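Local coordinates for protein packaging enzyme P4 (Pseudomonas phage phi13, PDB 4BLP) that probably hydrolyses nucleoside triphosphates as a hexameric RecA-like motor to drive RNA into the phage capsid, at residues S83-A88 against S96-A101; N138-N143 against N164-D169; D169-W174 against E179-E184. All coordinates share one frame; numbering follows the deposited sequence.

Overall arrangement
The three contacts follow one another along the chain of a P-loop NTPase, and their chemistry changes with their place in it. Interaction 1 is a buried, apolar join between helices 79-91 and 95-101, built round one indole. Interactions 2 and 3 are only partly buried and mix carbon contacts with polar bonds; they share Asp169, and Asn164 of interaction 2 packs on Phe181 of interaction 3. Interaction 2 ties two loops near the central sheet through a glutamine pair and a tryptophan, while interaction 3 clasps strand 170-173 to helix 181-184 with a salt bridge, beside a second subunit. Their centres lie about 17 to 23 Å apart.

Interaction 1. Residues S83-A88 against S96-A101; sequences STLAAA and STWFVA
Ala88 and Trp98 mark the closest backbone approach of two helical segments, with CA atoms 8.7 Å apart, a separation bridged by one large side chain. Both segments keep regular helical phi and psi angles, and seven residues connect them, so the contact joins two helices consecutive in the chain, 79-91 and 95-101.

Trp98 does the bridging. Its CG stands anti to the backbone N (chi1 -171°), which extends the indole away from its own helix and toward 83-88. The benzo part meets Leu85: CB of Leu85 lies in the ring plane at the edge, 4.0 Å from Trp98 CH2, and Leu85 CD2 adds a contact of 4.1 Å to Trp98 CZ2. The two side chains cross at about a right angle. The nearest approach between the segments is made by a backbone carbonyl: Leu85 O lies 3.3 Å from Trp98 CZ2, oblique to the ring. Farther along the indole, the methyl CB of Ala88 rests 3.8 Å from Trp98 NE1, also obliquely.

Around this join, helix 103-106 contributes Leu105 against Leu85 and Ile106 against Trp98, and Leu89 of helix 79-91 also touches the indole. Leu85 reaches onward to Leu202 of helix 193-205, which Phe99 meets at Val199 and Leu203, so that the pair of helices is seated on that longer helix beside the central sheet.

Interaction 2. Residues N138-N143 against N164-D169; sequences NWQVRN and NAQTPD
Gln140 and Gln166 join two irregular segments amide to amide, with Gln140 NE2 donating to Gln166 OE1 over 3.2 Å. The bond is nearly straight at the hydrogen (174°). The acceptor lies in the amide plane of Gln140, yet the donor sits above the carbonyl plane of Gln166, missing its lone pairs; the two amide planes are turned 63° apart. Beside the bond, carbon meets carbon: CB of Gln166 comes 3.5 Å from Trp139 CH2, at the far corner of the indole, and Gln166 CG follows at 3.7 Å from the same atom. Gln140 also folds back over its neighbour, bent at chi2 (-61°), which brings its NE2 over one face of the Trp139 ring near the rim.

The segments are the loop between strands 136-137 and 144-145 and the turn linking helix 159-164 to strand 170-173, the helix being the one that follows the probable Walker A P-loop in this RecA-like fold. A type I turn from Asn164 to Thr167 carries Gln166.

Farther out, Gln140 OE1 accepts from Gln291, and Gln166 NE2 donates to the carbonyl of Trp162, fixing both amides. Trp139 packs edge-to-face with His149 and touches Leu252 and Val254 of the central sheet.

Interaction 3. Residues D169-W174 against E179-E184; sequences DVTIRW and ETFDME
Arg173 and Asp182 form the polar centre of this contact, a side-on salt bridge in which two nitrogens each take a different carboxylate oxygen. Arg173 NE donates to Asp182 OD1 at 2.7 Å, almost straight at 174°, and Arg173 NH2 to Asp182 OD2 at 2.8 Å. Both oxygens offer their syn lone pairs, and guanidinium and carboxylate are nearly coplanar, 27° apart. Asp182 OD2 also accepts from the backbone, on its anti side, through Glu179 N at 2.8 Å. Held by three N-H groups, the carboxylate is fixed in its rotation.

Other charged and water-mediated links surround the arginine. A water accepts from Arg173 NH1 and donates to Glu179 OE1, while Asp213 on strand 210-213 makes a second salt bridge with NH1. Glu179 has its main partner elsewhere, Arg294 of the second subunit. Pro129 of the second subunit packs on Arg173 and Asp182, placing the clasp at a subunit interface of the hexamer.

Van der Waals contacts are carried by Phe181. A chi1 of -175° swings the ring out from the helix toward the strand; its CZ lies 3.6 Å from Thr171 OG1, which meets the ring at its edge, and 3.7 Å from Thr171 CB. The aliphatic part of Arg173 crosses the ring at a slant, CD standing 3.8 Å from Phe181 CD2.

The arrangement joins the first strand and the short helix of a beta-alpha-beta unit, 170-173, 181-184 and 187-189, at one margin of the parallel part of a RecA-like P-loop NTPase sheet.

Interaction 1. Residues S83-A88 against S96-A101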
ATOM      1  N   SER D  83      27.505   9.549  28.431  1.00 11.52           N
ATOM      2  CA  SER D  83      28.114  10.161  29.616  1.00 12.03           C
ATOM      3  C   SER D  83      29.589  10.445  29.378  1.00 14.22           C
ATOM      4  O   SER D  83      30.053  11.531  29.753  1.00 15.87           O
ATOM      5  CB  SER D  83      27.900   9.279  30.855  1.00 15.86           C
ATOM      6  OG  SER D  83      28.572   8.052  30.657  1.00 22.65           O
ATOM      7  N   THR D  84      30.322   9.524  28.721  1.00 13.25           N
ATOM      8  CA  THR D  84      31.758   9.706  28.457  1.00 14.45           C
ATOM      9  C   THR D  84      31.997  10.937  27.551  1.00 14.19           C
ATOM     10  O   THR D  84      32.857  11.782  27.843  1.00 14.00           O
ATOM     11  CB  THR D  84      32.348   8.428  27.772  1.00 20.58           C
ATOM     12  OG1 THR D  84      32.294   7.381  28.720  1.00 27.07           O
ATOM     13  CG2 THR D  84      33.847   8.619  27.359  1.00 23.40           C
ATOM     14  N   LEU D  85      31.294  10.987  26.429  1.00 11.49           N
ATOM     15  CA  LEU D  85      31.484  12.079  25.475  1.00 11.81           C
ATOM     16  C   LEU D  85      30.931  13.396  26.020  1.00 14.59           C
ATOM     17  O   LEU D  85      31.520  14.439  25.779  1.00 13.40           O
ATOM     18  CB  LEU D  85      30.850  11.714  24.115  1.00 10.89           C
ATOM     19  CG  LEU D  85      31.582  10.573  23.342  1.00 16.83           C
ATOM     20  CD1 LEU D  85      30.855  10.284  22.010  1.00 17.67           C
ATOM     21  CD2 LEU D  85      32.966  11.028  22.944  1.00 22.33           C
ATOM     22  N   ALA D  86      29.827  13.359  26.796  1.00 11.43           N
ATOM     23  CA  ALA D  86      29.344  14.627  27.368  1.00 12.55           C
ATOM     24  C   ALA D  86      30.380  15.205  28.349  1.00 15.13           C
ATOM     25  O   ALA D  86      30.539  16.417  28.423  1.00 13.19           O
ATOM     26  CB  ALA D  86      28.026  14.418  28.077  1.00 14.02           C
ATOM     27  N   ALA D  87      31.061  14.335  29.131  1.00 12.54           N
ATOM     28  CA  ALA D  87      32.083  14.818  30.089  1.00 13.40           C
ATOM     29  C   ALA D  87      33.245  15.463  29.310  1.00 16.74           C
ATOM     30  O   ALA D  87      33.796  16.504  29.723  1.00 15.98           O
ATOM     31  CB  ALA D  87      32.590  13.658  30.944  1.00 14.24           C
ATOM     32  N   ALA D  88      33.615  14.834  28.169  1.00 12.28           N
ATOM     33  CA  ALA D  88      34.655  15.379  27.290  1.00 13.20           C
ATOM     34  C   ALA D  88      34.196  16.757  26.731  1.00 16.27           C
ATOM     35  O   ALA D  88      34.984  17.686  26.706  1.00 14.91           O
ATOM     36  CB  ALA D  88      34.949  14.397  26.152  1.00 14.23           C
ATOM     37  N   SER D  96      32.672  24.119  19.525  1.00 20.24           N
ATOM     38  CA  SER D  96      32.373  24.016  18.067  1.00 19.82           C
ATOM     39  C   SER D  96      33.301  22.985  17.350  1.00 16.67           C
ATOM     40  O   SER D  96      32.846  22.133  16.598  1.00 17.92           O
ATOM     41  CB  SER D  96      32.524  25.380  17.381  1.00 26.16           C
ATOM     42  OG  SER D  96      32.089  26.477  18.172  1.00 38.43           O
ATOM     43  N   THR D  97      34.597  23.076  17.652  1.00 14.15           N
ATOM     44  CA  THR D  97      35.626  22.173  17.107  1.00 14.79           C
ATOM     45  C   THR D  97      35.381  20.795  17.697  1.00 15.77           C
ATOM     46  O   THR D  97      35.535  19.805  16.993  1.00 15.39           O
ATOM     47  CB  THR D  97      37.042  22.689  17.409  1.00 19.39           C
ATOM     48  OG1 THR D  97      37.209  23.965  16.785  1.00 19.68           O
ATOM     49  CG2 THR D  97      38.164  21.732  16.920  1.00 19.36           C
ATOM     50  N   TRP D  98      34.919  20.746  18.985  1.00 13.08           N
ATOM     51  CA  TRP D  98      34.655  19.436  19.615  1.00 12.34           C
ATOM     52  C   TRP D  98      33.680  18.596  18.775  1.00 16.88           C
ATOM     53  O   TRP D  98      33.951  17.409  18.519  1.00 15.03           O
ATOM     54  CB  TRP D  98      34.160  19.584  21.082  1.00 11.38           C
ATOM     55  CG  TRP D  98      34.100  18.266  21.799  1.00 11.75           C
ATOM     56  CD1 TRP D  98      35.101  17.667  22.512  1.00 14.34           C
ATOM     57  CD2 TRP D  98      33.010  17.331  21.764  1.00 10.62           C
ATOM     58  NE1 TRP D  98      34.667  16.437  22.990  1.00 12.71           N
ATOM     59  CE2 TRP D  98      33.387  16.211  22.538  1.00 13.05           C
ATOM     60  CE3 TRP D  98      31.708  17.378  21.237  1.00 12.19           C
ATOM     61  CZ2 TRP D  98      32.536  15.111  22.731  1.00 12.70           C
ATOM     62  CZ3 TRP D  98      30.852  16.302  21.454  1.00 12.87           C
ATOM     63  CH2 TRP D  98      31.280  15.175  22.173  1.00 12.96           C
ATOM     64  N   PHE D  99      32.547  19.191  18.339  1.00 12.89           N
ATOM     65  CA  PHE D  99      31.592  18.428  17.569  1.00 13.28           C
ATOM     66  C   PHE D  99      32.168  17.949  16.222  1.00 19.86           C
ATOM     67  O   PHE D  99      31.958  16.805  15.840  1.00 18.98           O
ATOM     68  CB  PHE D  99      30.319  19.260  17.333  1.00 15.12           C
ATOM     69  CG  PHE D  99      29.452  19.181  18.563  1.00 14.74           C
ATOM     70  CD1 PHE D  99      28.679  18.049  18.813  1.00 15.78           C
ATOM     71  CD2 PHE D  99      29.480  20.195  19.517  1.00 17.60           C
ATOM     72  CE1 PHE D  99      27.918  17.944  19.982  1.00 16.74           C
ATOM     73  CE2 PHE D  99      28.711  20.093  20.688  1.00 19.04           C
ATOM     74  CZ  PHE D  99      27.953  18.951  20.913  1.00 15.94           C
ATOM     75  N   VAL D 100      32.892  18.810  15.521  1.00 20.15           N
ATOM     76  CA  VAL D 100      33.456  18.406  14.218  1.00 20.34           C
ATOM     77  C   VAL D 100      34.535  17.302  14.420  1.00 19.69           C
ATOM     78  O   VAL D 100      34.477  16.244  13.791  1.00 18.31           O
ATOM     79  CB  VAL D 100      34.045  19.644  13.503  1.00 25.35           C
ATOM     80  CG1 VAL D 100      34.728  19.239  12.201  1.00 26.13           C
ATOM     81  CG2 VAL D 100      32.973  20.701  13.242  1.00 24.90           C
ATOM     82  N   ALA D 101      35.453  17.520  15.370  1.00 13.65           N
ATOM     83  CA  ALA D 101      36.563  16.583  15.631  1.00 11.82           C
ATOM     84  C   ALA D 101      36.103  15.186  16.087  1.00 15.48           C
ATOM     85  O   ALA D 101      36.786  14.190  15.794  1.00 14.44           O
ATOM     86  CB  ALA D 101      37.511  17.164  16.684  1.00 12.91           C
TER

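Interaction 2. Residues N138-N143 against N164-D169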
ATOM      1  N   ASN D 138      15.350  24.725  34.401  1.00 16.11           N
ATOM      2  CA  ASN D 138      14.897  26.106  34.356  1.00 17.30           C
ATOM      3  C   ASN D 138      14.611  26.485  32.919  1.00 19.44           C
ATOM      4  O   ASN D 138      15.509  26.878  32.171  1.00 20.25           O
ATOM      5  CB  ASN D 138      15.948  27.051  35.007  1.00 18.17           C
ATOM      6  CG  ASN D 138      15.439  28.446  35.272  1.00 42.18           C
ATOM      7  OD1 ASN D 138      14.351  28.840  34.849  1.00 27.64           O
ATOM      8  ND2 ASN D 138      16.228  29.238  35.978  1.00 47.58           N
ATOM      9  N   TRP D 139      13.371  26.243  32.487  1.00 15.93           N
ATOM     10  CA  TRP D 139      12.910  26.577  31.140  1.00 14.35           C
ATOM     11  C   TRP D 139      11.471  26.975  31.265  1.00 16.52           C
ATOM     12  O   TRP D 139      10.638  26.098  31.521  1.00 15.15           O
ATOM     13  CB  TRP D 139      13.068  25.406  30.152  1.00 12.41           C
ATOM     14  CG  TRP D 139      12.398  25.655  28.815  1.00 13.25           C
ATOM     15  CD1 TRP D 139      11.288  25.034  28.324  1.00 15.45           C
ATOM     16  CD2 TRP D 139      12.822  26.580  27.802  1.00 12.72           C
ATOM     17  NE1 TRP D 139      10.963  25.555  27.093  1.00 13.47           N
ATOM     18  CE2 TRP D 139      11.896  26.493  26.741  1.00 15.71           C
ATOM     19  CE3 TRP D 139      13.885  27.514  27.708  1.00 14.83           C
ATOM     20  CZ2 TRP D 139      12.003  27.283  25.586  1.00 16.14           C
ATOM     21  CZ3 TRP D 139      14.028  28.244  26.531  1.00 16.80           C
ATOM     22  CH2 TRP D 139      13.084  28.138  25.494  1.00 16.53           C
ATOM     23  N   GLN D 140      11.192  28.310  31.118  1.00 13.80           N
ATOM     24  CA  GLN D 140       9.840  28.908  31.218  1.00 14.85           C
ATOM     25  C   GLN D 140       9.375  28.920  32.672  1.00 19.81           C
ATOM     26  O   GLN D 140       8.831  29.922  33.113  1.00 21.65           O
ATOM     27  CB  GLN D 140       8.813  28.204  30.292  1.00 14.55           C
ATOM     28  CG  GLN D 140       9.260  28.157  28.819  1.00 15.26           C
ATOM     29  CD  GLN D 140       9.450  29.545  28.255  1.00 22.86           C
ATOM     30  OE1 GLN D 140       8.503  30.327  28.146  1.00 17.52           O
ATOM     31  NE2 GLN D 140      10.688  29.899  27.899  1.00 20.16           N
ATOM     32  N   VAL D 141       9.570  27.807  33.409  1.00 15.66           N
ATOM     33  CA  VAL D 141       9.320  27.670  34.858  1.00 16.27           C
ATOM     34  C   VAL D 141      10.617  27.138  35.446  1.00 20.33           C
ATOM     35  O   VAL D 141      11.400  26.531  34.713  1.00 20.11           O
ATOM     36  CB  VAL D 141       8.098  26.801  35.234  1.00 20.33           C
ATOM     37  CG1 VAL D 141       6.807  27.423  34.704  1.00 21.07           C
ATOM     38  CG2 VAL D 141       8.264  25.346  34.764  1.00 18.87           C
ATOM     39  N   ARG D 142      10.837  27.319  36.765  1.00 17.48           N
ATOM     40  CA  ARG D 142      12.086  26.899  37.392  1.00 17.98           C
ATOM     41  C   ARG D 142      12.261  25.393  37.508  1.00 21.02           C
ATOM     42  O   ARG D 142      13.397  24.930  37.630  1.00 19.50           O
ATOM     43  CB  ARG D 142      12.191  27.515  38.806  1.00 21.88           C
ATOM     44  CG  ARG D 142      12.418  29.022  38.759  1.00 44.26           C
ATOM     45  CD  ARG D 142      12.616  29.597  40.133  1.00 69.57           C
ATOM     46  NE  ARG D 142      12.747  31.046  40.050  1.00 87.91           N
ATOM     47  CZ  ARG D 142      12.670  31.861  41.091  1.00107.43           C
ATOM     48  NH1 ARG D 142      12.463  31.375  42.310  1.00 96.60           N
ATOM     49  NH2 ARG D 142      12.799  33.169  40.926  1.00 96.89           N
ATOM     50  N   ASN D 143      11.156  24.626  37.467  1.00 15.00           N
ATOM     51  CA  ASN D 143      11.200  23.194  37.734  1.00 13.34           C
ATOM     52  C   ASN D 143      10.487  22.377  36.665  1.00 13.43           C
ATOM     53  O   ASN D 143       9.722  21.468  36.981  1.00 13.65           O
ATOM     54  CB  ASN D 143      10.570  22.936  39.115  1.00 15.79           C
ATOM     55  CG  ASN D 143       9.121  23.380  39.226  1.00 23.28           C
ATOM     56  OD1 ASN D 143       8.617  24.201  38.434  1.00 19.31           O
ATOM     57  ND2 ASN D 143       8.418  22.779  40.166  1.00 20.90           N
ATOM     58  N   ASN D 164      14.710  32.406  19.858  1.00 21.63           N
ATOM     59  CA  ASN D 164      15.925  33.213  19.962  1.00 23.10           C
ATOM     60  C   ASN D 164      15.809  34.230  21.080  1.00 26.67           C
ATOM     61  O   ASN D 164      16.808  34.529  21.739  1.00 28.29           O
ATOM     62  CB  ASN D 164      16.240  33.899  18.634  1.00 26.95           C
ATOM     63  CG  ASN D 164      16.785  32.943  17.603  1.00 59.15           C
ATOM     64  OD1 ASN D 164      17.419  31.931  17.936  1.00 55.97           O
ATOM     65  ND2 ASN D 164      16.546  33.243  16.327  1.00 51.33           N
ATOM     66  N   ALA D 165      14.580  34.714  21.341  1.00 23.49           N
ATOM     67  CA  ALA D 165      14.292  35.672  22.409  1.00 24.81           C
ATOM     68  C   ALA D 165      14.338  35.027  23.795  1.00 26.32           C
ATOM     69  O   ALA D 165      14.375  35.749  24.783  1.00 25.83           O
ATOM     70  CB  ALA D 165      12.930  36.329  22.181  1.00 26.86           C
ATOM     71  N   GLN D 166      14.377  33.682  23.879  1.00 21.44           N
ATOM     72  CA  GLN D 166      14.480  32.953  25.133  1.00 21.05           C
ATOM     73  C   GLN D 166      15.955  32.760  25.513  1.00 27.63           C
ATOM     74  O   GLN D 166      16.262  32.082  26.490  1.00 29.39           O
ATOM     75  CB  GLN D 166      13.760  31.595  25.075  1.00 21.71           C
ATOM     76  CG  GLN D 166      12.294  31.666  24.640  1.00 21.31           C
ATOM     77  CD  GLN D 166      11.529  32.726  25.380  1.00 25.57           C
ATOM     78  OE1 GLN D 166      11.384  32.684  26.602  1.00 22.54           O
ATOM     79  NE2 GLN D 166      11.076  33.747  24.657  1.00 27.46           N
ATOM     80  N   THR D 167      16.841  33.327  24.704  1.00 25.22           N
ATOM     81  CA  THR D 167      18.306  33.325  24.806  1.00 25.09           C
ATOM     82  C   THR D 167      18.826  31.900  25.147  1.00 24.44           C
ATOM     83  O   THR D 167      19.377  31.653  26.227  1.00 24.86           O
ATOM     84  CB  THR D 167      18.806  34.436  25.753  1.00 40.81           C
ATOM     85  OG1 THR D 167      18.383  34.152  27.089  1.00 47.50           O
ATOM     86  CG2 THR D 167      18.311  35.807  25.332  1.00 39.13           C
ATOM     87  N   PRO D 168      18.613  30.921  24.231  1.00 17.48           N
ATOM     88  CA  PRO D 168      19.180  29.582  24.471  1.00 16.24           C
ATOM     89  C   PRO D 168      20.701  29.636  24.364  1.00 17.69           C
ATOM     90  O   PRO D 168      21.236  30.603  23.843  1.00 19.67           O
ATOM     91  CB  PRO D 168      18.592  28.749  23.322  1.00 17.23           C
ATOM     92  CG  PRO D 168      18.414  29.739  22.208  1.00 20.24           C
ATOM     93  CD  PRO D 168      18.015  31.019  22.877  1.00 18.17           C
ATOM     94  N   ASP D 169      21.398  28.611  24.824  1.00 13.04           N
ATOM     95  CA  ASP D 169      22.849  28.610  24.696  1.00 12.97           C
ATOM     96  C   ASP D 169      23.273  28.184  23.307  1.00 15.18           C
ATOM     97  O   ASP D 169      24.263  28.680  22.792  1.00 15.78           O
ATOM     98  CB  ASP D 169      23.483  27.668  25.734  1.00 14.34           C
ATOM     99  CG  ASP D 169      23.254  28.119  27.157  1.00 19.85           C
ATOM    100  OD1 ASP D 169      23.431  29.333  27.438  1.00 19.52           O
ATOM    101  OD2 ASP D 169      22.874  27.272  27.990  1.00 16.12           O
TER

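Interaction 3. Residues D169-W174 against E179-E184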
ATOM      1  N   ASP D 169      21.398  28.611  24.824  1.00 13.04           N
ATOM      2  CA  ASP D 169      22.849  28.610  24.696  1.00 12.97           C
ATOM      3  C   ASP D 169      23.273  28.184  23.307  1.00 15.18           C
ATOM      4  O   ASP D 169      24.263  28.680  22.792  1.00 15.78           O
ATOM      5  CB  ASP D 169      23.483  27.668  25.734  1.00 14.34           C
ATOM      6  CG  ASP D 169      23.254  28.119  27.157  1.00 19.85           C
ATOM      7  OD1 ASP D 169      23.431  29.333  27.438  1.00 19.52           O
ATOM      8  OD2 ASP D 169      22.874  27.272  27.990  1.00 16.12           O
ATOM      9  N   VAL D 170      22.511  27.268  22.699  1.00 12.28           N
ATOM     10  CA  VAL D 170      22.880  26.713  21.401  1.00 12.23           C
ATOM     11  C   VAL D 170      21.626  26.273  20.677  1.00 13.24           C
ATOM     12  O   VAL D 170      20.660  25.831  21.318  1.00 12.84           O
ATOM     13  CB  VAL D 170      23.900  25.544  21.594  1.00 16.45           C
ATOM     14  CG1 VAL D 170      23.291  24.411  22.423  1.00 17.08           C
ATOM     15  CG2 VAL D 170      24.443  25.019  20.244  1.00 17.03           C
ATOM     16  N   THR D 171      21.639  26.411  19.362  1.00 10.25           N
ATOM     17  CA  THR D 171      20.543  25.942  18.504  1.00  9.38           C
ATOM     18  C   THR D 171      21.071  24.899  17.552  1.00 12.02           C
ATOM     19  O   THR D 171      22.043  25.141  16.833  1.00 12.14           O
ATOM     20  CB  THR D 171      19.910  27.131  17.741  1.00 13.78           C
ATOM     21  OG1 THR D 171      19.423  28.108  18.679  1.00 13.84           O
ATOM     22  CG2 THR D 171      18.759  26.685  16.814  1.00 13.79           C
ATOM     23  N   ILE D 172      20.412  23.744  17.524  1.00  9.53           N
ATOM     24  CA  ILE D 172      20.741  22.697  16.564  1.00  8.39           C
ATOM     25  C   ILE D 172      19.914  22.991  15.319  1.00 11.78           C
ATOM     26  O   ILE D 172      18.707  23.218  15.433  1.00 13.55           O
ATOM     27  CB  ILE D 172      20.466  21.305  17.132  1.00  9.61           C
ATOM     28  CG1 ILE D 172      21.476  21.029  18.259  1.00  9.96           C
ATOM     29  CG2 ILE D 172      20.568  20.213  16.006  1.00 10.09           C
ATOM     30  CD1 ILE D 172      21.066  19.761  18.993  1.00 12.42           C
ATOM     31  N   ARG D 173      20.563  23.014  14.154  1.00  9.37           N
ATOM     32  CA  ARG D 173      19.865  23.348  12.906  1.00  8.88           C
ATOM     33  C   ARG D 173      19.735  22.099  12.065  1.00  9.34           C
ATOM     34  O   ARG D 173      20.747  21.500  11.686  1.00  9.04           O
ATOM     35  CB  ARG D 173      20.641  24.483  12.187  1.00  8.53           C
ATOM     36  CG  ARG D 173      20.469  25.811  12.982  1.00 13.37           C
ATOM     37  CD  ARG D 173      19.217  26.585  12.533  1.00 12.75           C
ATOM     38  NE  ARG D 173      19.459  27.052  11.169  1.00 12.06           N
ATOM     39  CZ  ARG D 173      18.510  27.391  10.298  1.00 21.90           C
ATOM     40  NH1 ARG D 173      17.228  27.375  10.655  1.00 18.35           N
ATOM     41  NH2 ARG D 173      18.834  27.728   9.062  1.00 17.57           N
ATOM     42  N   TRP D 174      18.488  21.651  11.863  1.00  7.75           N
ATOM     43  CA  TRP D 174      18.199  20.402  11.158  1.00  7.49           C
ATOM     44  C   TRP D 174      17.035  20.545  10.206  1.00  9.67           C
ATOM     45  O   TRP D 174      15.937  20.969  10.624  1.00  9.25           O
ATOM     46  CB  TRP D 174      17.864  19.301  12.200  1.00  6.85           C
ATOM     47  CG  TRP D 174      17.629  17.931  11.592  1.00  7.73           C
ATOM     48  CD1 TRP D 174      18.338  17.344  10.576  1.00  9.52           C
ATOM     49  CD2 TRP D 174      16.602  16.989  11.967  1.00  8.20           C
ATOM     50  NE1 TRP D 174      17.791  16.110  10.269  1.00  9.18           N
ATOM     51  CE2 TRP D 174      16.725  15.871  11.106  1.00 10.48           C
ATOM     52  CE3 TRP D 174      15.554  17.004  12.924  1.00  9.68           C
ATOM     53  CZ2 TRP D 174      15.893  14.736  11.219  1.00  9.76           C
ATOM     54  CZ3 TRP D 174      14.734  15.880  13.044  1.00 10.08           C
ATOM     55  CH2 TRP D 174      14.893  14.768  12.190  1.00  9.91           C
ATOM     56  N   GLU D 179      20.681  29.958   6.417  1.00 16.73           N
ATOM     57  CA  GLU D 179      20.281  31.353   6.650  1.00 17.95           C
ATOM     58  C   GLU D 179      21.437  32.079   7.360  1.00 19.67           C
ATOM     59  O   GLU D 179      22.364  31.398   7.796  1.00 16.33           O
ATOM     60  CB  GLU D 179      19.011  31.323   7.545  1.00 20.75           C
ATOM     61  CG  GLU D 179      18.147  32.550   7.339  1.00 42.28           C
ATOM     62  CD  GLU D 179      16.743  32.480   7.898  1.00 73.97           C
ATOM     63  OE1 GLU D 179      16.457  31.580   8.724  1.00 69.28           O
ATOM     64  OE2 GLU D 179      15.911  33.311   7.468  1.00 68.49           O
ATOM     65  N   THR D 180      21.405  33.421   7.456  1.00 20.54           N
ATOM     66  CA  THR D 180      22.466  34.187   8.143  1.00 22.41           C
ATOM     67  C   THR D 180      22.699  33.650   9.565  1.00 26.36           C
ATOM     68  O   THR D 180      23.849  33.578   9.995  1.00 27.00           O
ATOM     69  CB  THR D 180      22.187  35.687   8.152  1.00 31.02           C
ATOM     70  OG1 THR D 180      20.940  35.945   8.802  1.00 33.34           O
ATOM     71  CG2 THR D 180      22.210  36.279   6.758  1.00 32.09           C
ATOM     72  N   PHE D 181      21.620  33.185  10.243  1.00 23.15           N
ATOM     73  CA  PHE D 181      21.670  32.555  11.580  1.00 21.41           C
ATOM     74  C   PHE D 181      22.770  31.496  11.657  1.00 22.83           C
ATOM     75  O   PHE D 181      23.439  31.378  12.688  1.00 22.75           O
ATOM     76  CB  PHE D 181      20.316  31.882  11.875  1.00 23.04           C
ATOM     77  CG  PHE D 181      20.216  31.320  13.273  1.00 24.86           C
ATOM     78  CD1 PHE D 181      19.803  32.119  14.333  1.00 29.21           C
ATOM     79  CD2 PHE D 181      20.552  29.993  13.535  1.00 25.61           C
ATOM     80  CE1 PHE D 181      19.753  31.604  15.635  1.00 29.46           C
ATOM     81  CE2 PHE D 181      20.506  29.485  14.838  1.00 27.62           C
ATOM     82  CZ  PHE D 181      20.128  30.300  15.879  1.00 27.61           C
ATOM     83  N   ASP D 182      22.946  30.697  10.562  1.00 19.20           N
ATOM     84  CA  ASP D 182      23.929  29.599  10.535  1.00 18.64           C
ATOM     85  C   ASP D 182      25.392  30.081  10.595  1.00 27.07           C
ATOM     86  O   ASP D 182      26.275  29.274  10.915  1.00 27.61           O
ATOM     87  CB  ASP D 182      23.713  28.685   9.321  1.00 18.88           C
ATOM     88  CG  ASP D 182      22.364  27.997   9.403  1.00 20.60           C
ATOM     89  OD1 ASP D 182      22.080  27.368  10.456  1.00 16.46           O
ATOM     90  OD2 ASP D 182      21.526  28.237   8.505  1.00 18.10           O
ATOM     91  N   MET D 183      25.625  31.359  10.327  1.00 27.09           N
ATOM     92  CA  MET D 183      26.986  31.933  10.383  1.00 31.24           C
ATOM     93  C   MET D 183      27.200  32.814  11.637  1.00 40.12           C
ATOM     94  O   MET D 183      28.302  32.828  12.184  1.00 40.79           O
ATOM     95  CB  MET D 183      27.401  32.733   9.106  1.00 34.19           C
ATOM     96  CG  MET D 183      26.273  33.202   8.163  1.00 38.36           C
ATOM     97  SD  MET D 183      26.512  34.876   7.464  0.58 44.07           S
ATOM     98  CE  MET D 183      25.562  34.764   5.957  1.00 41.32           C
ATOM     99  N   GLU D 184      26.151  33.507  12.094  1.00 39.39           N
ATOM    100  CA  GLU D 184      26.198  34.492  13.172  1.00 41.50           C
ATOM    101  C   GLU D 184      25.965  33.970  14.598  1.00 44.13           C
ATOM    102  O   GLU D 184      26.516  34.549  15.541  1.00 45.59           O
ATOM    103  CB  GLU D 184      25.131  35.575  12.913  1.00 43.72           C
ATOM    104  CG  GLU D 184      25.353  36.432  11.676  1.00 56.78           C
ATOM    105  CD  GLU D 184      24.178  37.314  11.288  1.00 84.58           C
ATOM    106  OE1 GLU D 184      23.081  37.158  11.875  1.00 81.69           O
ATOM    107  OE2 GLU D 184      24.353  38.158  10.378  1.00 80.84           O
TER
HETATM  108  O   HOH W   1      15.913  28.478   7.945  1.00 20.91           O